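Local structure of N-acyl-D-glutamate deacylase (Bordetella bronchiseptica, 3GIP) at residues 108-113 with 288-293; 250-255 with 293-298; 87-92 with 425-430; 81-86 with 136-141; 228-233 with 265-270. The protein hydrolyses the amide bond of N-acyl-D-glutamates, releasing D-glutamate and a carboxylic acid, and is a zinc-containing member of the amidohydrolase superfamily. All blocks are in the same frame, centred on the assembly; numbering follows the deposited sequence.

Interactions 3 and 4 lie side by side, centres 6 Å apart, at strands 87-92 and 139-145, which are parallel neighbours in the barrel. Backbone contacts such as T88 O to N139 N join them. Interactions 1 and 2 sit on the other side of the chain's centre from interaction 3. Their centres are 16 Å apart, and they share P293 and a bound formate. Interaction 5 packs two barrel helices, its centre 21 Å from that of interaction 2. Along the chain, 87-92 with 425-430 closes a long loop that encloses interactions 1, 2 and 5. The set thus spans the barrel from its junction with a C-terminal strand to loops near the zinc.

Interaction 1: residues 108-113 with 288-293; sequences TAAALA and STILIP. With FMT (formic acid), chain D.
I290 turns its side chain toward A110 and A111. The contact is small and without polar bonds, burying 116 Å². At CB the I290 chain forks. The CG2 branch lies beside the backbone N, anti to the carbonyl carbon. It meets main chain: A110 O is 3.7 Å from I290 CG2, and A111 CA is 4.4 Å from the same methyl. The longer branch leaves through CG1, which sits between the backbone N and the carbonyl carbon (chi1 58°). It runs extended (chi2 176°), and this carries the tip out to the A110 methyl. I290 CD1 ends 3.9 Å from A110 CB. The two branches thus straddle A110, CG2 at its carbonyl and CD1 at its methyl, with A111 only at the fringe. The 3-10 turn that presents A110 is held by its own backbone, A113 N donating to A110 O at 3.0 Å. The hydroxyl of Y343 bonds to both I290 O and I292 N, which ties down the backbone under the isoleucine. Further back on the strand, S288 N gives a nearly straight bond (175°) to O1 of a bound formate. Y282, K250 and R376 also bond to that formate. The A111 side chain is about 8 Å from the zinc. A 3-10 turn after barrel strand 87-92 packs on edge strand 287-290 of a small antiparallel sheet, near the metal site of an amidohydrolase barrel.

Interaction 2: residues 250-255 with 293-298; sequences KCMMPQ and PERAET. With FMT (formic acid), chain E; FMT (formic acid), chain D.
M252 and R295 meet near the metal site of the amidohydrolase barrel, where the loop after strand 243-246 faces the loop after strand 287-290. The R295 side chain is about 9 Å from the zinc, and the first of these loops carries the zinc ligand H248. The M252 side chain crosses that of R295 at about a right angle. Its CE comes obliquely to the guanidinium, 4.0 Å from R295 NH1. The arginine is extended from CG to NE, which sends its head far from its backbone to a bound formate. The formate lies at the guanidinium edge, with its carbon in plane. R295 NH1 donates to formate O1 at 2.7 Å (168°), and R295 NH2 donates to formate O2 at 2.9 Å (173°). Two nearly straight bonds fix the turn of the guanidinium. Y343 adds a cation-pi contact, and S287 OG also bonds to this formate. K250 bends at chi3 and chi4 to place its NZ 2.7 Å from O2 of a second formate, the one that S288 N also binds. The same NZ makes a salt bridge to E222. Both formates probably come from the crystallisation liquor, yet sites so rich in donors are consistent with carboxylate binding. Nearer the surface, the M253 side chain lies obliquely beside T298, though the position of its terminal methyl is doubtful. T298 in turn closes onto its own segment. R295 O accepts from T298 N at 3.0 Å and from T298 OG1 at 3.2 Å, both from the same face of the carbonyl plane.

Interaction 3: residues 87-92 with 425-430; sequences ITTVVV and WADVVV
T88 and T89 of barrel strand 87-92 face D427 across a buried water site. D427 stands just before strand 428-431, which pairs antiparallel with strand 57-64. The contact therefore joins the barrel wall to the C-terminal part of the chain. No direct hydrogen bond links the segments. T88 lies against the aspartate stem, with OG1 3.5 Å from D427 CB. The two side chains approach each other at a slant. The T89 side chain crosses D427 at about a right angle, and T89 OG1 stays 3.8 Å from D427 OD2. One water bridges the three groups. It is 2.7 Å from T88 OG1 and 2.6 Å from T89 OG1. It donates to D427 OD2 at 2.7 Å. In T89 the OG1 is anti to the carbonyl carbon (chi1 -65°), a setting that brings the hydroxyl to the water. The strongest partner of the aspartate is R417, in a salt bridge to OD2. N458 N bonds to OD1. With both oxygens engaged and an arginine beside it, the buried carboxylate is probably stable as an anion, and the water, which donates to OD2, links this carboxylate to both threonine hydroxyls.

Interaction 4: residues 81-86 with 136-141; sequences WKTSQG and PMINVA
K82 and T83, at the end of helix 80-83, pack on M137 and I138, the residues just before barrel strand 139-145. Across the two segments the contact is apolar, and all four residues are buried. T83 uses only its methyl: CG2 is 3.8 Å from I138 CG2 and 4.0 Å from M137 CG. The methyl can reach both because it lies anti to the carbonyl carbon (OG1 at chi1 66°). I138 sends its extended branch the other way, to the stem of K82. There CD1 is 3.9 Å from K82 CG, and the two side chains cross at about a right angle. V90 of the neighbouring strand also touches both K82 and I138. The charged part of K82 turns off from this packing by a bend at chi2, and its NZ forms salt bridges with D64 and D69. The backbone bonds belong to the helix end. G86, with positive phi, is the C-prime residue of a Schellman motif, in which I87 N bonds to K82 O and G86 N to T83 O. A side chain adds to this closure: Q85 NE2 donates to W81 O at 2.8 Å, nearly straight at 172°, with the acceptor in the Q85 amide plane.

Interaction 5: residues 228-233 with 265-270; sequences AAVEEV and ANIDRA
E231 OE1 accepts a hydrogen bond from N266 ND2 at 2.9 Å. It is the one hydrogen bond between helix segments 228-233 and 265-270. The angle at the hydrogen is 170°. The acceptor lies in the N266 amide plane, and the amide meets the anti lone pair of OE1, the one away from OE2. The carboxylate and amide planes are only 4° apart, so the two flat groups lie nearly in one plane, although the side chains as a whole cross at about a right angle. E231 reaches the site through a bend: CG is anti to the backbone N, then chi2 turns the carboxylate toward N266. The strongest partner of the glutamate is R238, which makes a salt bridge to OE2. The two E231 oxygens are thus held by different groups, which should limit rotation of the carboxylate. Within its own helix, one face of the R269 guanidinium has N266 CA over it, toward the rim. Beside the polar pair is an apolar one. V230 CG1 meets I267 CG1 at 4.2 Å, again with the side chains nearly at right angles. The helix segments run almost parallel, 14° apart, with axes 10.2 Å from each other. Helices 226-240 and 260-272, which follow strands 214-218 and 243-246, are neighbours in the barrel. L234 and R238 continue the packing on N266, while V230 also touches I219 and H249 in the loops after these strands.

Interaction 1: residues 108-113 with 288-293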
# COMPACT_ATOMS: atom_id res chain seq x y z
N THR A 108 -14.91 16.12 -9.16
CA THR A 108 -14.56 15.47 -7.91
C THR A 108 -14.97 14.01 -7.92
O THR A 108 -15.64 13.54 -8.83
CB THR A 108 -15.24 16.16 -6.72
OG1 THR A 108 -14.78 15.57 -5.50
CG2 THR A 108 -16.75 16.01 -6.81
N ALA A 109 -14.55 13.29 -6.89
CA ALA A 109 -14.87 11.87 -6.75
C ALA A 109 -14.86 11.52 -5.27
O ALA A 109 -13.99 11.96 -4.53
CB ALA A 109 -13.85 11.02 -7.50
N ALA A 110 -15.84 10.73 -4.84
CA ALA A 110 -15.93 10.32 -3.45
C ALA A 110 -14.65 9.63 -2.99
O ALA A 110 -14.20 9.84 -1.86
CB ALA A 110 -17.13 9.39 -3.26
N ALA A 111 -14.07 8.82 -3.87
CA ALA A 111 -12.84 8.09 -3.55
C ALA A 111 -11.66 8.99 -3.23
O ALA A 111 -10.69 8.55 -2.61
CB ALA A 111 -12.49 7.15 -4.71
N LEU A 112 -11.72 10.25 -3.65
CA LEU A 112 -10.63 11.18 -3.36
C LEU A 112 -10.50 11.37 -1.85
O LEU A 112 -9.47 11.82 -1.36
CB LEU A 112 -10.88 12.53 -4.04
CG LEU A 112 -10.66 12.57 -5.56
CD1 LEU A 112 -11.02 13.96 -6.08
CD2 LEU A 112 -9.21 12.24 -5.88
N ALA A 113 -11.56 11.03 -1.12
CA ALA A 113 -11.56 11.16 0.33
C ALA A 113 -10.56 10.19 0.95
O ALA A 113 -10.18 10.33 2.12
CB ALA A 113 -12.96 10.89 0.88
N SER A 288 -12.18 -1.59 4.17
CA SER A 288 -12.53 -0.26 4.65
C SER A 288 -12.40 0.74 3.52
O SER A 288 -11.36 0.82 2.87
CB SER A 288 -11.63 0.16 5.81
OG SER A 288 -12.05 1.42 6.34
N THR A 289 -13.46 1.48 3.27
CA THR A 289 -13.44 2.49 2.22
C THR A 289 -14.63 3.41 2.43
O THR A 289 -15.19 3.46 3.53
CB THR A 289 -13.48 1.84 0.81
OG1 THR A 289 -13.33 2.85 -0.19
CG2 THR A 289 -14.80 1.10 0.59
N ILE A 290 -15.02 4.14 1.40
CA ILE A 290 -16.15 5.04 1.53
C ILE A 290 -17.43 4.27 1.85
O ILE A 290 -17.56 3.08 1.51
CB ILE A 290 -16.36 5.84 0.23
CG1 ILE A 290 -16.57 4.90 -0.95
CG2 ILE A 290 -15.14 6.72 -0.01
CD1 ILE A 290 -16.87 5.60 -2.27
N LEU A 291 -18.37 4.93 2.51
CA LEU A 291 -19.64 4.31 2.85
C LEU A 291 -20.46 4.21 1.57
O LEU A 291 -20.65 5.20 0.86
CB LEU A 291 -20.40 5.13 3.89
CG LEU A 291 -21.77 4.58 4.29
CD1 LEU A 291 -21.63 3.19 4.88
CD2 LEU A 291 -22.41 5.52 5.30
N ILE A 292 -20.93 3.00 1.28
CA ILE A 292 -21.72 2.74 0.08
C ILE A 292 -23.12 2.30 0.48
O ILE A 292 -23.32 1.18 0.95
CB ILE A 292 -21.03 1.64 -0.76
CG1 ILE A 292 -19.62 2.11 -1.15
CG2 ILE A 292 -21.85 1.33 -2.00
CD1 ILE A 292 -18.72 1.02 -1.67
N PRO A 293 -24.12 3.18 0.31
CA PRO A 293 -25.50 2.87 0.68
C PRO A 293 -26.05 1.59 0.07
O PRO A 293 -26.89 0.92 0.68
CB PRO A 293 -26.26 4.11 0.21
CG PRO A 293 -25.26 5.20 0.41
CD PRO A 293 -24.00 4.58 -0.15
C FMT D . -10.28 -2.29 0.78
O1 FMT D . -10.31 -1.81 1.88
O2 FMT D . -9.75 -3.51 0.60

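Interaction 2: residues 250-255 with 293-298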
# COMPACT_ATOMS: atom_id res chain seq x y z
N LYS A 250 -9.11 -10.03 -2.54
CA LYS A 250 -10.03 -10.59 -1.56
C LYS A 250 -11.32 -11.04 -2.23
O LYS A 250 -11.58 -10.71 -3.39
CB LYS A 250 -10.39 -9.51 -0.55
CG LYS A 250 -11.26 -8.40 -1.17
CD LYS A 250 -11.63 -7.32 -0.17
CE LYS A 250 -10.51 -6.32 0.01
NZ LYS A 250 -10.29 -5.48 -1.21
N CYS A 251 -12.12 -11.78 -1.47
CA CYS A 251 -13.43 -12.25 -1.91
C CYS A 251 -14.41 -11.85 -0.81
O CYS A 251 -14.38 -12.40 0.30
CB CYS A 251 -13.41 -13.77 -2.09
SG CYS A 251 -12.33 -14.31 -3.43
N MET A 252 -15.27 -10.89 -1.12
CA MET A 252 -16.25 -10.39 -0.16
C MET A 252 -17.60 -11.07 -0.22
O MET A 252 -18.10 -11.40 -1.30
CB MET A 252 -16.43 -8.88 -0.36
CG MET A 252 -15.15 -8.08 -0.16
SD MET A 252 -15.42 -6.30 -0.39
CE MET A 252 -16.26 -5.90 1.15
N MET A 253 -18.19 -11.27 0.96
CA MET A 253 -19.49 -11.91 1.16
C MET A 253 -19.38 -13.44 1.09
O MET A 253 -18.73 -13.99 0.21
CB MET A 253 -20.52 -11.38 0.16
CG MET A 253 -20.75 -9.87 0.31
SD MET A 253 -22.09 -9.23 -0.71
CE MET A 253 -23.45 -9.51 0.35
N PRO A 254 -20.04 -14.14 2.03
CA PRO A 254 -20.04 -15.60 2.14
C PRO A 254 -20.23 -16.40 0.86
O PRO A 254 -19.57 -17.42 0.67
CB PRO A 254 -21.14 -15.87 3.15
CG PRO A 254 -21.06 -14.68 4.05
CD PRO A 254 -20.92 -13.55 3.06
N GLN A 255 -21.12 -15.96 -0.02
CA GLN A 255 -21.36 -16.69 -1.26
C GLN A 255 -20.14 -16.70 -2.17
O GLN A 255 -20.06 -17.51 -3.09
CB GLN A 255 -22.56 -16.11 -2.01
CG GLN A 255 -22.35 -14.70 -2.55
CD GLN A 255 -22.81 -13.62 -1.59
OE1 GLN A 255 -22.84 -13.83 -0.37
NE2 GLN A 255 -23.16 -12.46 -2.13
N PRO A 293 -24.12 3.18 0.31
CA PRO A 293 -25.50 2.87 0.68
C PRO A 293 -26.05 1.59 0.07
O PRO A 293 -26.89 0.92 0.68
CB PRO A 293 -26.26 4.11 0.21
CG PRO A 293 -25.26 5.20 0.41
CD PRO A 293 -24.00 4.58 -0.15
N GLU A 294 -25.58 1.24 -1.12
CA GLU A 294 -26.05 0.03 -1.79
C GLU A 294 -25.69 -1.25 -1.05
O GLU A 294 -26.19 -2.32 -1.37
CB GLU A 294 -25.50 -0.03 -3.22
CG GLU A 294 -25.94 1.14 -4.11
CD GLU A 294 -24.94 2.28 -4.11
OE1 GLU A 294 -24.63 2.82 -3.02
OE2 GLU A 294 -24.45 2.65 -5.20
N ARG A 295 -24.81 -1.13 -0.05
CA ARG A 295 -24.39 -2.29 0.74
C ARG A 295 -25.15 -2.37 2.07
O ARG A 295 -25.00 -3.34 2.82
CB ARG A 295 -22.89 -2.21 1.04
CG ARG A 295 -21.99 -2.32 -0.18
CD ARG A 295 -20.53 -2.23 0.23
NE ARG A 295 -19.62 -2.34 -0.91
CZ ARG A 295 -18.30 -2.36 -0.79
NH1 ARG A 295 -17.73 -2.29 0.40
NH2 ARG A 295 -17.53 -2.46 -1.87
N ALA A 296 -25.96 -1.36 2.34
CA ALA A 296 -26.72 -1.29 3.59
C ALA A 296 -27.52 -2.55 3.92
O ALA A 296 -27.64 -2.93 5.09
CB ALA A 296 -27.66 -0.09 3.56
N GLU A 297 -28.05 -3.21 2.90
CA GLU A 297 -28.85 -4.42 3.11
C GLU A 297 -28.17 -5.69 2.61
O GLU A 297 -28.82 -6.73 2.49
CB GLU A 297 -30.21 -4.28 2.44
CG GLU A 297 -31.11 -3.17 2.98
CD GLU A 297 -31.43 -3.32 4.46
OE1 GLU A 297 -31.41 -4.47 4.97
OE2 GLU A 297 -31.71 -2.30 5.11
N THR A 298 -26.88 -5.62 2.30
CA THR A 298 -26.17 -6.81 1.82
C THR A 298 -25.06 -7.24 2.76
O THR A 298 -24.64 -8.40 2.74
CB THR A 298 -25.58 -6.59 0.41
OG1 THR A 298 -24.63 -5.52 0.44
CG2 THR A 298 -26.68 -6.27 -0.59
C FMT E . -14.26 -2.67 -0.30
O1 FMT E . -15.03 -2.70 0.62
O2 FMT E . -14.69 -2.30 -1.51
C FMT D . -10.28 -2.29 0.78
O1 FMT D . -10.31 -1.81 1.88
O2 FMT D . -9.75 -3.51 0.60

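Interaction 3: residues 87-92 with 425-430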
# COMPACT_ATOMS: atom_id res chain seq x y z
N ILE A 87 8.01 -0.15 8.46
CA ILE A 87 7.96 0.28 7.06
C ILE A 87 8.94 1.41 6.76
O ILE A 87 8.95 2.43 7.45
CB ILE A 87 6.53 0.72 6.70
CG1 ILE A 87 5.58 -0.47 6.85
CG2 ILE A 87 6.48 1.27 5.28
CD1 ILE A 87 4.11 -0.08 6.84
N THR A 88 9.75 1.24 5.71
CA THR A 88 10.74 2.24 5.32
C THR A 88 10.47 2.84 3.93
O THR A 88 11.10 3.83 3.55
CB THR A 88 12.16 1.65 5.31
OG1 THR A 88 12.19 0.49 4.47
CG2 THR A 88 12.59 1.26 6.71
N THR A 89 9.55 2.23 3.19
CA THR A 89 9.18 2.72 1.86
C THR A 89 7.69 2.48 1.65
O THR A 89 7.17 1.45 2.07
CB THR A 89 9.94 1.96 0.73
OG1 THR A 89 11.34 2.24 0.82
CG2 THR A 89 9.43 2.40 -0.65
N VAL A 90 7.01 3.43 1.02
CA VAL A 90 5.60 3.26 0.74
C VAL A 90 5.30 3.64 -0.69
O VAL A 90 5.89 4.59 -1.23
CB VAL A 90 4.70 4.11 1.67
CG1 VAL A 90 4.98 5.60 1.47
CG2 VAL A 90 3.23 3.81 1.38
N VAL A 91 4.42 2.88 -1.33
CA VAL A 91 4.01 3.16 -2.69
C VAL A 91 2.62 3.79 -2.55
O VAL A 91 1.68 3.15 -2.08
CB VAL A 91 3.90 1.87 -3.53
CG1 VAL A 91 3.46 2.21 -4.95
CG2 VAL A 91 5.25 1.15 -3.55
N VAL A 92 2.51 5.06 -2.92
CA VAL A 92 1.24 5.78 -2.82
C VAL A 92 0.57 5.93 -4.18
O VAL A 92 1.12 5.51 -5.20
CB VAL A 92 1.45 7.19 -2.21
CG1 VAL A 92 2.12 7.07 -0.84
CG2 VAL A 92 2.30 8.05 -3.14
N TRP A 425 20.82 0.65 -0.40
CA TRP A 425 20.44 1.68 0.56
C TRP A 425 20.18 1.05 1.92
O TRP A 425 19.62 -0.04 2.02
CB TRP A 425 19.20 2.43 0.08
CG TRP A 425 19.47 3.34 -1.07
CD1 TRP A 425 19.15 3.13 -2.38
CD2 TRP A 425 20.15 4.60 -1.02
NE1 TRP A 425 19.57 4.19 -3.15
CE2 TRP A 425 20.20 5.11 -2.34
CE3 TRP A 425 20.73 5.35 0.02
CZ2 TRP A 425 20.79 6.33 -2.64
CZ3 TRP A 425 21.32 6.57 -0.29
CH2 TRP A 425 21.35 7.05 -1.61
N ALA A 426 20.58 1.75 2.97
CA ALA A 426 20.42 1.24 4.32
C ALA A 426 19.04 1.41 4.95
O ALA A 426 18.90 2.07 5.98
CB ALA A 426 21.49 1.84 5.24
N ASP A 427 18.03 0.82 4.32
CA ASP A 427 16.67 0.84 4.86
C ASP A 427 16.69 -0.45 5.68
O ASP A 427 16.79 -1.54 5.12
CB ASP A 427 15.61 0.72 3.76
CG ASP A 427 15.52 1.97 2.89
OD1 ASP A 427 15.88 3.06 3.36
OD2 ASP A 427 15.05 1.85 1.73
N VAL A 428 16.62 -0.33 7.00
CA VAL A 428 16.72 -1.50 7.86
C VAL A 428 15.74 -1.51 9.02
O VAL A 428 15.41 -0.46 9.58
CB VAL A 428 18.14 -1.58 8.48
CG1 VAL A 428 18.32 -2.88 9.25
CG2 VAL A 428 19.20 -1.44 7.40
N VAL A 429 15.27 -2.70 9.38
CA VAL A 429 14.38 -2.83 10.52
C VAL A 429 14.94 -3.94 11.40
O VAL A 429 15.35 -4.99 10.91
CB VAL A 429 12.92 -3.18 10.12
CG1 VAL A 429 12.87 -4.50 9.36
CG2 VAL A 429 12.05 -3.26 11.37
N VAL A 430 14.98 -3.68 12.70
CA VAL A 430 15.46 -4.65 13.67
C VAL A 430 14.26 -5.02 14.53
O VAL A 430 13.60 -4.14 15.09
CB VAL A 430 16.56 -4.03 14.57
CG1 VAL A 430 17.03 -5.06 15.59
CG2 VAL A 430 17.72 -3.55 13.72
O HOH W 1 12.86 0.32 1.81

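Interaction 4: residues 81-86 with 136-141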
# COMPACT_ATOMS: atom_id res chain seq x y z
N TRP A 81 2.71 5.80 11.93
CA TRP A 81 1.93 4.58 11.70
C TRP A 81 2.69 3.63 10.79
O TRP A 81 2.41 2.43 10.76
CB TRP A 81 0.55 4.92 11.11
CG TRP A 81 0.55 5.72 9.83
CD1 TRP A 81 0.43 5.25 8.56
CD2 TRP A 81 0.65 7.15 9.72
NE1 TRP A 81 0.43 6.29 7.66
CE2 TRP A 81 0.58 7.47 8.35
CE3 TRP A 81 0.80 8.19 10.65
CZ2 TRP A 81 0.64 8.78 7.88
CZ3 TRP A 81 0.87 9.50 10.18
CH2 TRP A 81 0.79 9.78 8.81
N LYS A 82 3.66 4.16 10.05
CA LYS A 82 4.48 3.35 9.14
C LYS A 82 5.74 2.87 9.85
O LYS A 82 6.02 1.68 9.91
CB LYS A 82 4.92 4.16 7.92
CG LYS A 82 3.81 4.70 7.04
CD LYS A 82 3.01 3.61 6.36
CE LYS A 82 2.18 4.22 5.25
NZ LYS A 82 1.17 3.29 4.67
N THR A 83 6.51 3.81 10.39
CA THR A 83 7.76 3.47 11.05
C THR A 83 7.60 2.51 12.23
O THR A 83 8.44 1.63 12.43
CB THR A 83 8.50 4.73 11.53
OG1 THR A 83 7.74 5.38 12.55
CG2 THR A 83 8.71 5.70 10.37
N SER A 84 6.53 2.68 13.01
CA SER A 84 6.30 1.84 14.17
C SER A 84 6.01 0.38 13.83
O SER A 84 6.03 -0.47 14.72
CB SER A 84 5.17 2.41 15.03
OG SER A 84 3.92 2.34 14.37
N GLN A 85 5.74 0.09 12.56
CA GLN A 85 5.52 -1.30 12.16
C GLN A 85 6.61 -1.78 11.21
O GLN A 85 6.46 -2.80 10.53
CB GLN A 85 4.12 -1.49 11.55
CG GLN A 85 3.79 -0.68 10.32
CD GLN A 85 2.42 -1.03 9.77
OE1 GLN A 85 2.15 -2.17 9.39
NE2 GLN A 85 1.53 -0.03 9.72
N GLY A 86 7.71 -1.03 11.18
CA GLY A 86 8.87 -1.40 10.37
C GLY A 86 8.93 -1.01 8.90
O GLY A 86 9.81 -1.47 8.19
N PRO A 136 10.32 13.36 3.05
CA PRO A 136 9.42 12.48 3.79
C PRO A 136 10.18 11.66 4.83
O PRO A 136 11.38 11.45 4.71
CB PRO A 136 8.81 11.61 2.70
CG PRO A 136 9.96 11.47 1.73
CD PRO A 136 10.50 12.89 1.67
N MET A 137 9.47 11.19 5.85
CA MET A 137 10.08 10.39 6.91
C MET A 137 10.60 9.07 6.36
O MET A 137 11.63 8.55 6.82
CB MET A 137 9.06 10.11 8.02
CG MET A 137 9.66 9.42 9.24
SD MET A 137 10.85 10.46 10.10
CE MET A 137 9.75 11.46 11.11
N ILE A 138 9.88 8.52 5.39
CA ILE A 138 10.26 7.26 4.76
C ILE A 138 10.34 7.48 3.25
O ILE A 138 9.97 8.54 2.75
CB ILE A 138 9.24 6.13 5.07
CG1 ILE A 138 7.87 6.48 4.47
CG2 ILE A 138 9.12 5.93 6.57
CD1 ILE A 138 6.84 5.35 4.61
N ASN A 139 10.80 6.47 2.52
CA ASN A 139 10.91 6.59 1.07
C ASN A 139 9.53 6.57 0.44
O ASN A 139 8.62 5.89 0.93
CB ASN A 139 11.77 5.47 0.50
CG ASN A 139 13.15 5.44 1.11
OD1 ASN A 139 13.56 4.45 1.71
ND2 ASN A 139 13.88 6.54 0.96
N VAL A 140 9.39 7.30 -0.66
CA VAL A 140 8.11 7.38 -1.35
C VAL A 140 8.18 7.13 -2.85
O VAL A 140 8.93 7.79 -3.58
CB VAL A 140 7.47 8.78 -1.15
CG1 VAL A 140 6.12 8.84 -1.84
CG2 VAL A 140 7.34 9.07 0.34
N ALA A 141 7.39 6.16 -3.31
CA ALA A 141 7.29 5.84 -4.73
C ALA A 141 5.84 6.20 -5.03
O ALA A 141 4.97 6.01 -4.18
CB ALA A 141 7.53 4.36 -4.97

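Interaction 5: residues 228-233 with 265-270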
# COMPACT_ATOMS: atom_id res chain seq x y z
N ALA A 228 -14.67 -12.24 -12.76
CA ALA A 228 -14.70 -11.47 -13.99
C ALA A 228 -13.79 -10.25 -13.86
O ALA A 228 -13.14 -9.84 -14.83
CB ALA A 228 -16.13 -11.02 -14.28
N ALA A 229 -13.74 -9.67 -12.67
CA ALA A 229 -12.92 -8.49 -12.41
C ALA A 229 -11.43 -8.78 -12.55
O ALA A 229 -10.68 -7.97 -13.10
CB ALA A 229 -13.22 -7.94 -11.02
N VAL A 230 -10.99 -9.93 -12.05
CA VAL A 230 -9.59 -10.30 -12.17
C VAL A 230 -9.28 -10.59 -13.64
O VAL A 230 -8.24 -10.17 -14.15
CB VAL A 230 -9.27 -11.56 -11.32
CG1 VAL A 230 -7.90 -12.12 -11.69
CG2 VAL A 230 -9.28 -11.18 -9.84
N GLU A 231 -10.18 -11.30 -14.32
CA GLU A 231 -9.99 -11.61 -15.73
C GLU A 231 -9.86 -10.33 -16.55
O GLU A 231 -9.07 -10.26 -17.49
CB GLU A 231 -11.17 -12.45 -16.24
CG GLU A 231 -11.26 -12.63 -17.76
CD GLU A 231 -10.03 -13.28 -18.37
OE1 GLU A 231 -9.26 -13.94 -17.64
OE2 GLU A 231 -9.84 -13.14 -19.60
N GLU A 232 -10.64 -9.32 -16.19
CA GLU A 232 -10.61 -8.04 -16.91
C GLU A 232 -9.22 -7.39 -16.89
O GLU A 232 -8.74 -6.93 -17.93
CB GLU A 232 -11.64 -7.07 -16.32
CG GLU A 232 -11.53 -5.65 -16.86
CD GLU A 232 -12.63 -4.73 -16.37
OE1 GLU A 232 -13.16 -4.97 -15.27
OE2 GLU A 232 -12.97 -3.76 -17.09
N VAL A 233 -8.59 -7.34 -15.73
CA VAL A 233 -7.27 -6.72 -15.65
C VAL A 233 -6.17 -7.63 -16.19
O VAL A 233 -5.13 -7.15 -16.64
CB VAL A 233 -6.93 -6.26 -14.21
CG1 VAL A 233 -7.92 -5.20 -13.76
CG2 VAL A 233 -6.93 -7.45 -13.25
N ALA A 265 -5.78 -19.04 -9.89
CA ALA A 265 -5.48 -19.98 -10.97
C ALA A 265 -5.34 -19.18 -12.27
O ALA A 265 -4.50 -19.47 -13.11
CB ALA A 265 -6.59 -21.02 -11.10
N ASN A 266 -6.19 -18.16 -12.41
CA ASN A 266 -6.17 -17.31 -13.59
C ASN A 266 -4.88 -16.50 -13.59
O ASN A 266 -4.22 -16.35 -14.62
CB ASN A 266 -7.39 -16.38 -13.57
CG ASN A 266 -7.71 -15.80 -14.93
OD1 ASN A 266 -7.02 -16.08 -15.91
ND2 ASN A 266 -8.77 -15.00 -15.00
N ILE A 267 -4.52 -15.99 -12.42
CA ILE A 267 -3.30 -15.22 -12.26
C ILE A 267 -2.11 -16.11 -12.64
O ILE A 267 -1.19 -15.67 -13.33
CB ILE A 267 -3.17 -14.72 -10.81
CG1 ILE A 267 -4.17 -13.58 -10.58
CG2 ILE A 267 -1.74 -14.29 -10.51
CD1 ILE A 267 -4.25 -13.10 -9.15
N ASP A 268 -2.13 -17.36 -12.19
CA ASP A 268 -1.05 -18.28 -12.50
C ASP A 268 -0.96 -18.54 -14.00
O ASP A 268 0.14 -18.62 -14.54
CB ASP A 268 -1.25 -19.61 -11.75
CG ASP A 268 -0.90 -19.49 -10.28
OD1 ASP A 268 -0.26 -18.49 -9.89
OD2 ASP A 268 -1.25 -20.42 -9.51
N ARG A 269 -2.10 -18.67 -14.67
CA ARG A 269 -2.08 -18.91 -16.11
C ARG A 269 -1.45 -17.73 -16.83
O ARG A 269 -0.72 -17.90 -17.82
CB ARG A 269 -3.50 -19.15 -16.65
CG ARG A 269 -4.10 -20.49 -16.24
CD ARG A 269 -5.33 -20.84 -17.08
NE ARG A 269 -6.49 -20.00 -16.76
CZ ARG A 269 -7.24 -20.13 -15.68
NH1 ARG A 269 -6.97 -21.08 -14.79
NH2 ARG A 269 -8.28 -19.33 -15.49
N ALA A 270 -1.71 -16.53 -16.33
CA ALA A 270 -1.16 -15.32 -16.94
C ALA A 270 0.35 -15.20 -16.75
O ALA A 270 1.07 -14.85 -17.69
CB ALA A 270 -1.85 -14.08 -16.37